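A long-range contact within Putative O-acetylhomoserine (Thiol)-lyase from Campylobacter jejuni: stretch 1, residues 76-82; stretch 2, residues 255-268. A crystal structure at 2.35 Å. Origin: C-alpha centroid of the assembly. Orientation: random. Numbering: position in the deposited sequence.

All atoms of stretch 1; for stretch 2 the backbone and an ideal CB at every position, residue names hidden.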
ATOM      1  N   ALA D  76      14.113 -21.971  14.178  1.00 17.58           N
ATOM      2  CA  ALA D  76      15.184 -21.798  13.176  1.00 15.75           C
ATOM      3  C   ALA D  76      14.849 -21.019  11.921  1.00 13.71           C
ATOM      4  O   ALA D  76      15.634 -20.164  11.489  1.00 14.92           O
ATOM      5  CB  ALA D  76      15.702 -23.178  12.739  1.00 14.66           C
ATOM      6  N   PHE D  77      13.716 -21.324  11.324  1.00 12.35           N
ATOM      7  CA  PHE D  77      13.339 -20.662  10.086  1.00 14.24           C
ATOM      8  C   PHE D  77      11.798 -20.529  10.006  1.00 14.31           C
ATOM      9  O   PHE D  77      11.046 -21.367  10.511  1.00 12.82           O
ATOM     10  CB  PHE D  77      13.907 -21.480   8.906  1.00 14.60           C
ATOM     11  CG  PHE D  77      13.980 -20.720   7.604  1.00 15.02           C
ATOM     12  CD1 PHE D  77      15.092 -19.985   7.297  1.00 15.24           C
ATOM     13  CD2 PHE D  77      12.936 -20.758   6.683  1.00 16.09           C
ATOM     14  CE1 PHE D  77      15.169 -19.235   6.120  1.00 15.50           C
ATOM     15  CE2 PHE D  77      12.998 -20.020   5.522  1.00 16.34           C
ATOM     16  CZ  PHE D  77      14.126 -19.266   5.226  1.00 15.72           C
ATOM     17  N   GLY D  78      11.343 -19.445   9.388  1.00 14.31           N
ATOM     18  CA  GLY D  78       9.920 -19.204   9.268  1.00 14.23           C
ATOM     19  C   GLY D  78       9.546 -18.801   7.877  1.00 14.03           C
ATOM     20  O   GLY D  78      10.303 -18.144   7.180  1.00 14.15           O
ATOM     21  N   ILE D  79       8.361 -19.220   7.477  1.00 15.72           N
ATOM     22  CA  ILE D  79       7.835 -18.952   6.145  1.00 16.95           C
ATOM     23  C   ILE D  79       6.433 -18.400   6.126  1.00 15.35           C
ATOM     24  O   ILE D  79       5.491 -19.090   6.486  1.00 14.97           O
ATOM     25  CB  ILE D  79       7.818 -20.244   5.300  1.00 19.66           C
ATOM     26  CG1 ILE D  79       9.260 -20.623   4.958  1.00 20.21           C
ATOM     27  CG2 ILE D  79       7.083 -20.017   3.981  1.00 19.57           C
ATOM     28  CD1 ILE D  79       9.401 -21.924   4.238  1.00 20.98           C
ATOM     29  N   PRO D  80       6.305 -17.145   5.707  1.00 15.16           N
ATOM     30  CA  PRO D  80       4.995 -16.541   5.636  1.00 13.55           C
ATOM     31  C   PRO D  80       4.271 -16.959   4.388  1.00 11.60           C
ATOM     32  O   PRO D  80       4.872 -17.095   3.331  1.00 10.88           O
ATOM     33  CB  PRO D  80       5.304 -15.038   5.606  1.00 13.31           C
ATOM     34  CG  PRO D  80       6.667 -14.928   6.188  1.00 13.65           C
ATOM     35  CD  PRO D  80       7.361 -16.119   5.604  1.00 14.72           C
ATOM     36  N   VAL D  81       2.973 -17.108   4.548  1.00 10.28           N
ATOM     37  CA  VAL D  81       2.089 -17.508   3.496  1.00 10.71           C
ATOM     38  C   VAL D  81       0.843 -16.628   3.490  1.00 10.85           C
ATOM     39  O   VAL D  81       0.662 -15.813   4.381  1.00 11.81           O
ATOM     40  CB  VAL D  81       1.767 -19.004   3.577  1.00 11.11           C
ATOM     41  CG1 VAL D  81       3.025 -19.786   3.326  1.00 11.50           C
ATOM     42  CG2 VAL D  81       1.192 -19.366   4.910  1.00 10.64           C
ATOM     43  N   ALA D  82      -0.015 -16.793   2.480  1.00 11.24           N
ATOM     44  CA  ALA D  82      -1.216 -15.929   2.333  1.00 10.49           C
ATOM     45  C   ALA D  82      -2.209 -15.856   3.476  1.00  9.28           C
ATOM     46  O   ALA D  82      -2.938 -14.896   3.582  1.00  8.63           O
ATOM     47  CB  ALA D  82      -1.942 -16.274   1.056  1.00 10.33           C
ATOM     48  N   UNK D 255      20.275 -27.730   5.274  1.00 41.61           N
ATOM     49  CA  UNK D 255      19.323 -26.618   5.346  1.00 35.97           C
ATOM     50  C   UNK D 255      18.058 -27.102   6.003  1.00 28.39           C
ATOM     51  O   UNK D 255      17.814 -28.290   6.031  1.00 28.17           O
ATOM     52  CB  UNK D 255      19.024 -26.043   3.960  1.00 35.97           C
ATOM     53  N   UNK D 256      17.238 -26.183   6.519  1.00 25.55           N
ATOM     54  CA  UNK D 256      15.990 -26.627   7.143  1.00 25.09           C
ATOM     55  C   UNK D 256      15.147 -27.196   6.016  1.00 24.05           C
ATOM     56  O   UNK D 256      14.455 -26.455   5.314  1.00 24.13           O
ATOM     57  CB  UNK D 256      15.270 -25.495   7.879  1.00 25.09           C
ATOM     58  N   UNK D 257      15.191 -28.512   5.862  1.00 21.92           N
ATOM     59  CA  UNK D 257      14.469 -29.171   4.770  1.00 23.07           C
ATOM     60  C   UNK D 257      12.951 -29.065   4.796  1.00 19.97           C
ATOM     61  O   UNK D 257      12.319 -29.115   3.754  1.00 15.33           O
ATOM     62  CB  UNK D 257      14.841 -30.655   4.763  1.00 23.07           C
ATOM     63  N   UNK D 258      12.372 -28.905   5.985  1.00 19.60           N
ATOM     64  CA  UNK D 258      10.911 -28.781   6.091  1.00 17.41           C
ATOM     65  C   UNK D 258      10.504 -27.478   5.384  1.00 15.79           C
ATOM     66  O   UNK D 258       9.614 -27.472   4.524  1.00 13.23           O
ATOM     67  CB  UNK D 258      10.452 -28.788   7.551  1.00 17.41           C
ATOM     68  N   UNK D 259      11.194 -26.395   5.736  1.00 15.37           N
ATOM     69  CA  UNK D 259      10.924 -25.083   5.149  1.00 16.76           C
ATOM     70  C   UNK D 259      11.273 -25.079   3.648  1.00 18.64           C
ATOM     71  O   UNK D 259      10.557 -24.484   2.837  1.00 18.06           O
ATOM     72  CB  UNK D 259      11.717 -24.000   5.884  1.00 16.76           C
ATOM     73  N   UNK D 260      12.374 -25.734   3.294  1.00 19.21           N
ATOM     74  CA  UNK D 260      12.780 -25.799   1.894  1.00 21.35           C
ATOM     75  C   UNK D 260      11.701 -26.435   1.059  1.00 20.72           C
ATOM     76  O   UNK D 260      11.380 -25.937  -0.016  1.00 23.92           O
ATOM     77  CB  UNK D 260      14.090 -26.575   1.741  1.00 21.35           C
ATOM     78  N   UNK D 261      11.107 -27.516   1.549  1.00 19.43           N
ATOM     79  CA  UNK D 261      10.082 -28.155   0.757  1.00 18.81           C
ATOM     80  C   UNK D 261       8.877 -27.223   0.622  1.00 15.83           C
ATOM     81  O   UNK D 261       8.280 -27.130  -0.428  1.00 13.26           O
ATOM     82  CB  UNK D 261       9.673 -29.490   1.382  1.00 18.81           C
ATOM     83  N   UNK D 262       8.531 -26.518   1.690  1.00 17.74           N
ATOM     84  CA  UNK D 262       7.398 -25.597   1.635  1.00 16.65           C
ATOM     85  C   UNK D 262       7.608 -24.594   0.485  1.00 15.90           C
ATOM     86  O   UNK D 262       6.669 -24.232  -0.228  1.00 15.53           O
ATOM     87  CB  UNK D 262       7.230 -24.867   2.969  1.00 16.65           C
ATOM     88  N   UNK D 263       8.841 -24.146   0.322  1.00 14.55           N
ATOM     89  CA  UNK D 263       9.138 -23.193  -0.709  1.00 15.24           C
ATOM     90  C   UNK D 263       9.199 -23.757  -2.122  1.00 17.31           C
ATOM     91  O   UNK D 263       8.440 -23.319  -3.017  1.00 20.10           O
ATOM     92  CB  UNK D 263      10.471 -22.517  -0.381  1.00 15.24           C
ATOM     93  N   UNK D 264      10.103 -24.706  -2.330  1.00 16.66           N
ATOM     94  CA  UNK D 264      10.295 -25.283  -3.671  1.00 15.38           C
ATOM     95  C   UNK D 264       9.131 -26.129  -4.194  1.00 15.48           C
ATOM     96  O   UNK D 264       9.049 -26.392  -5.398  1.00 12.72           O
ATOM     97  CB  UNK D 264      11.557 -26.148  -3.664  1.00 15.38           C
ATOM     98  N   UNK D 265       8.243 -26.545  -3.298  1.00 14.66           N
ATOM     99  CA  UNK D 265       7.123 -27.341  -3.735  1.00 16.30           C
ATOM    100  C   UNK D 265       5.745 -26.710  -3.495  1.00 16.65           C
ATOM    101  O   UNK D 265       5.066 -26.366  -4.459  1.00 19.88           O
ATOM    102  CB  UNK D 265       7.185 -28.699  -3.033  1.00 16.30           C
ATOM    103  N   UNK D 266       5.376 -26.462  -2.238  1.00 16.95           N
ATOM    104  CA  UNK D 266       4.054 -25.910  -1.951  1.00 14.84           C
ATOM    105  C   UNK D 266       3.833 -24.449  -2.383  1.00 14.09           C
ATOM    106  O   UNK D 266       2.772 -24.121  -2.925  1.00 12.87           O
ATOM    107  CB  UNK D 266       3.797 -26.021  -0.447  1.00 14.84           C
ATOM    108  N   UNK D 267       4.783 -23.566  -2.120  1.00 12.77           N
ATOM    109  CA  UNK D 267       4.623 -22.193  -2.574  1.00 13.19           C
ATOM    110  C   UNK D 267       4.783 -22.159  -4.090  1.00 14.34           C
ATOM    111  O   UNK D 267       3.962 -21.587  -4.782  1.00 12.05           O
ATOM    112  CB  UNK D 267       5.631 -21.265  -1.893  1.00 13.19           C
ATOM    113  N   UNK D 268       5.820 -22.812  -4.585  1.00 16.17           N
ATOM    114  CA  UNK D 268       6.061 -22.801  -6.007  1.00 18.81           C
ATOM    115  C   UNK D 268       4.947 -23.341  -6.854  1.00 18.51           C
ATOM    116  O   UNK D 268       4.608 -22.755  -7.869  1.00 17.84           O
ATOM    117  CB  UNK D 268       7.334 -23.595  -6.307  1.00 18.81           C
TER

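Stretch 1 contains a strand that turns Phe77, Ile79 and Val81 toward the helix of stretch 2. The two axes run in the same general direction, 22° apart, with a closest approach of 8.8 Å. Since the facing side chains are hydrocarbon, apolar partners are expected wherever a CA-to-CB bond points at them.

Position 255 has an extended backbone (-155/160) and an ideal CB without neighbours in stretch 1, so its identity is unconstrained here; it is Leu255.

Position 256 directs its CB toward stretch 1, 4.4 Å from Phe77 CB and 5.4 Å from Ala76 CB. A compact apolar group would suit, and a phi of -67° just before a helix also admits proline. The residue is Pro256, the N-cap, whose CG lies 4.0 Å from Phe77 CB.

Positions 257 and 258 have no nearby atoms of stretch 1, and many residues would do; they are Ile257 and Phe258.

Position 259 is the tightest. Its ideal CB lies 3.5 Å from Ile79 CD1 and 3.6 Å from Phe77 CD2, which favours a small residue such as alanine, serine or perhaps cysteine. Ser259 is found, its CB 3.5 Å from Phe77 CD2. Its OG is hydrogen-bonded elsewhere in the structure. The backbone packs closely too, with Ser259 O 3.1 Å from Ile79 CD1; that same oxygen accepts the helical hydrogen bond from the N of position 263 at 3.1 Å.

Positions 260 and 261 point their CBs away, leaving the choice open; they are Ile260 and Arg261.

Position 262 faces the strand, its ideal CB 3.9 Å from Ile79 CD1. Alanine, valine or another modest apolar residue would fit. Val262 places its CB 3.8 Å from Ile79 CD1.

Position 263 points sideways, with its ideal CB 4.8 Å from Ile79 CD1, so a longer aliphatic chain could bend back to the strand. Ile263 does so with chi1 m: its CG1 comes 3.6 Å from Ile79 CD1.

Positions 264, 265 and 266 are out of reach and accept varied residues: Ile264, Thr265 and Trp266. A pi-type turn at 262-267, marked by the hydrogen bond from the N of position 267 to Val262 O at 2.8 Å, widens the helix here.

Position 267 points toward stretch 1, yet its ideal CB has nothing within 5.5 Å. That gap calls for length, as in leucine, methionine or isoleucine. Leu267 (m, t) spans it, bringing CD1 4.0 Å from Ile79 CG2 and CD2 4.1 Å from Val81 CG1.

Position 268 is out of reach, so a long polar chain is as acceptable as any; it is Arg268.

Stretch 2 255-268: LPIFSIRVIITWLR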
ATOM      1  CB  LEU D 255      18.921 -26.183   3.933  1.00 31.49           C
ATOM      2  CG  LEU D 255      19.942 -25.620   2.968  1.00 33.41           C
ATOM      3  CD1 LEU D 255      19.283 -25.423   1.613  1.00 34.37           C
ATOM      4  CD2 LEU D 255      20.524 -24.317   3.497  1.00 34.26           C
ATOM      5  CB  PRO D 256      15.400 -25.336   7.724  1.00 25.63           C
ATOM      6  CG  PRO D 256      16.041 -24.238   6.946  1.00 25.43           C
ATOM      7  CD  PRO D 256      17.415 -24.726   6.599  1.00 24.79           C
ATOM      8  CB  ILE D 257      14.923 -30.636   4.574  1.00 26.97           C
ATOM      9  CG1 ILE D 257      14.459 -31.536   5.712  1.00 28.80           C
ATOM     10  CG2 ILE D 257      16.441 -30.683   4.398  1.00 27.87           C
ATOM     11  CD1 ILE D 257      14.852 -32.988   5.508  1.00 31.14           C
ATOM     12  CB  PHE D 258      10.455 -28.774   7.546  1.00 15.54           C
ATOM     13  CG  PHE D 258       8.976 -28.560   7.718  1.00 14.96           C
ATOM     14  CD1 PHE D 258       8.441 -27.252   7.754  1.00 14.38           C
ATOM     15  CD2 PHE D 258       8.124 -29.620   7.911  1.00 14.00           C
ATOM     16  CE1 PHE D 258       7.083 -27.041   7.956  1.00 13.42           C
ATOM     17  CE2 PHE D 258       6.755 -29.415   8.102  1.00 13.57           C
ATOM     18  CZ  PHE D 258       6.240 -28.121   8.125  1.00 12.95           C
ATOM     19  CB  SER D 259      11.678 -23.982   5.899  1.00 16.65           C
ATOM     20  OG  SER D 259      11.220 -23.895   7.242  1.00 17.69           O
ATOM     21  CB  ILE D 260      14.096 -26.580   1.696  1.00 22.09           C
ATOM     22  CG1 ILE D 260      15.287 -25.806   2.277  1.00 25.00           C
ATOM     23  CG2 ILE D 260      14.369 -26.837   0.230  1.00 24.49           C
ATOM     24  CD1 ILE D 260      15.536 -24.410   1.698  1.00 26.17           C
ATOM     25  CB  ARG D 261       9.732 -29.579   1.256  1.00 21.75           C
ATOM     26  CG  ARG D 261       8.950 -30.316   0.173  1.00 24.26           C
ATOM     27  CD  ARG D 261       8.873 -31.855   0.255  1.00 26.46           C
ATOM     28  NE  ARG D 261       7.789 -32.398   1.020  1.00 31.14           N
ATOM     29  CZ  ARG D 261       6.699 -32.992   0.530  1.00 32.56           C
ATOM     30  NH1 ARG D 261       6.503 -33.266  -0.760  1.00 31.42           N
ATOM     31  NH2 ARG D 261       5.810 -33.413   1.401  1.00 34.61           N
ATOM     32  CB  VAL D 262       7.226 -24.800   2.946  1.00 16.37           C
ATOM     33  CG1 VAL D 262       6.137 -23.750   2.789  1.00 16.10           C
ATOM     34  CG2 VAL D 262       6.917 -25.711   4.118  1.00 16.05           C
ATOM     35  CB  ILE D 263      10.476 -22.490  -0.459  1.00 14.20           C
ATOM     36  CG1 ILE D 263      10.409 -21.666   0.825  1.00 13.40           C
ATOM     37  CG2 ILE D 263      10.791 -21.575  -1.629  1.00 15.02           C
ATOM     38  CD1 ILE D 263      11.705 -20.989   1.209  1.00 13.05           C
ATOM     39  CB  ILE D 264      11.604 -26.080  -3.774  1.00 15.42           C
ATOM     40  CG1 ILE D 264      11.540 -27.387  -2.977  1.00 16.57           C
ATOM     41  CG2 ILE D 264      12.763 -25.186  -3.375  1.00 15.29           C
ATOM     42  CD1 ILE D 264      12.778 -28.251  -3.135  1.00 16.21           C
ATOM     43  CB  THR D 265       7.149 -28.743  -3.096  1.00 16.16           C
ATOM     44  OG1 THR D 265       8.397 -29.384  -3.377  1.00 16.77           O
ATOM     45  CG2 THR D 265       6.011 -29.585  -3.629  1.00 16.97           C
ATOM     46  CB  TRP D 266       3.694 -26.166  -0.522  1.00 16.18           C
ATOM     47  CG  TRP D 266       3.918 -27.630  -0.153  1.00 18.09           C
ATOM     48  CD1 TRP D 266       4.802 -28.110   0.764  1.00 18.05           C
ATOM     49  CD2 TRP D 266       3.360 -28.777  -0.795  1.00 16.91           C
ATOM     50  NE1 TRP D 266       4.749 -29.461   0.806  1.00 18.75           N
ATOM     51  CE2 TRP D 266       3.884 -29.904  -0.152  1.00 18.80           C
ATOM     52  CE3 TRP D 266       2.423 -28.962  -1.820  1.00 18.72           C
ATOM     53  CZ2 TRP D 266       3.521 -31.228  -0.508  1.00 18.36           C
ATOM     54  CZ3 TRP D 266       2.055 -30.269  -2.168  1.00 19.18           C
ATOM     55  CH2 TRP D 266       2.601 -31.382  -1.504  1.00 18.06           C
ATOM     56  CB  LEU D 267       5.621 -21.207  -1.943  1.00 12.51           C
ATOM     57  CG  LEU D 267       5.306 -20.704  -0.552  1.00 11.63           C
ATOM     58  CD1 LEU D 267       6.462 -19.939   0.068  1.00 12.07           C
ATOM     59  CD2 LEU D 267       4.058 -19.828  -0.639  1.00 11.26           C
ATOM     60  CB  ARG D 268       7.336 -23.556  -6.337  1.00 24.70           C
ATOM     61  CG  ARG D 268       7.719 -23.432  -7.796  1.00 29.74           C
ATOM     62  CD  ARG D 268       9.099 -24.002  -8.071  1.00 40.20           C
ATOM     63  NE  ARG D 268       9.576 -23.629  -9.418  1.00 48.37           N
ATOM     64  CZ  ARG D 268      10.774 -23.932  -9.928  1.00 49.92           C
ATOM     65  NH1 ARG D 268      11.664 -24.636  -9.233  1.00 54.42           N
ATOM     66  NH2 ARG D 268      11.087 -23.528 -11.149  1.00 50.29           N
TER
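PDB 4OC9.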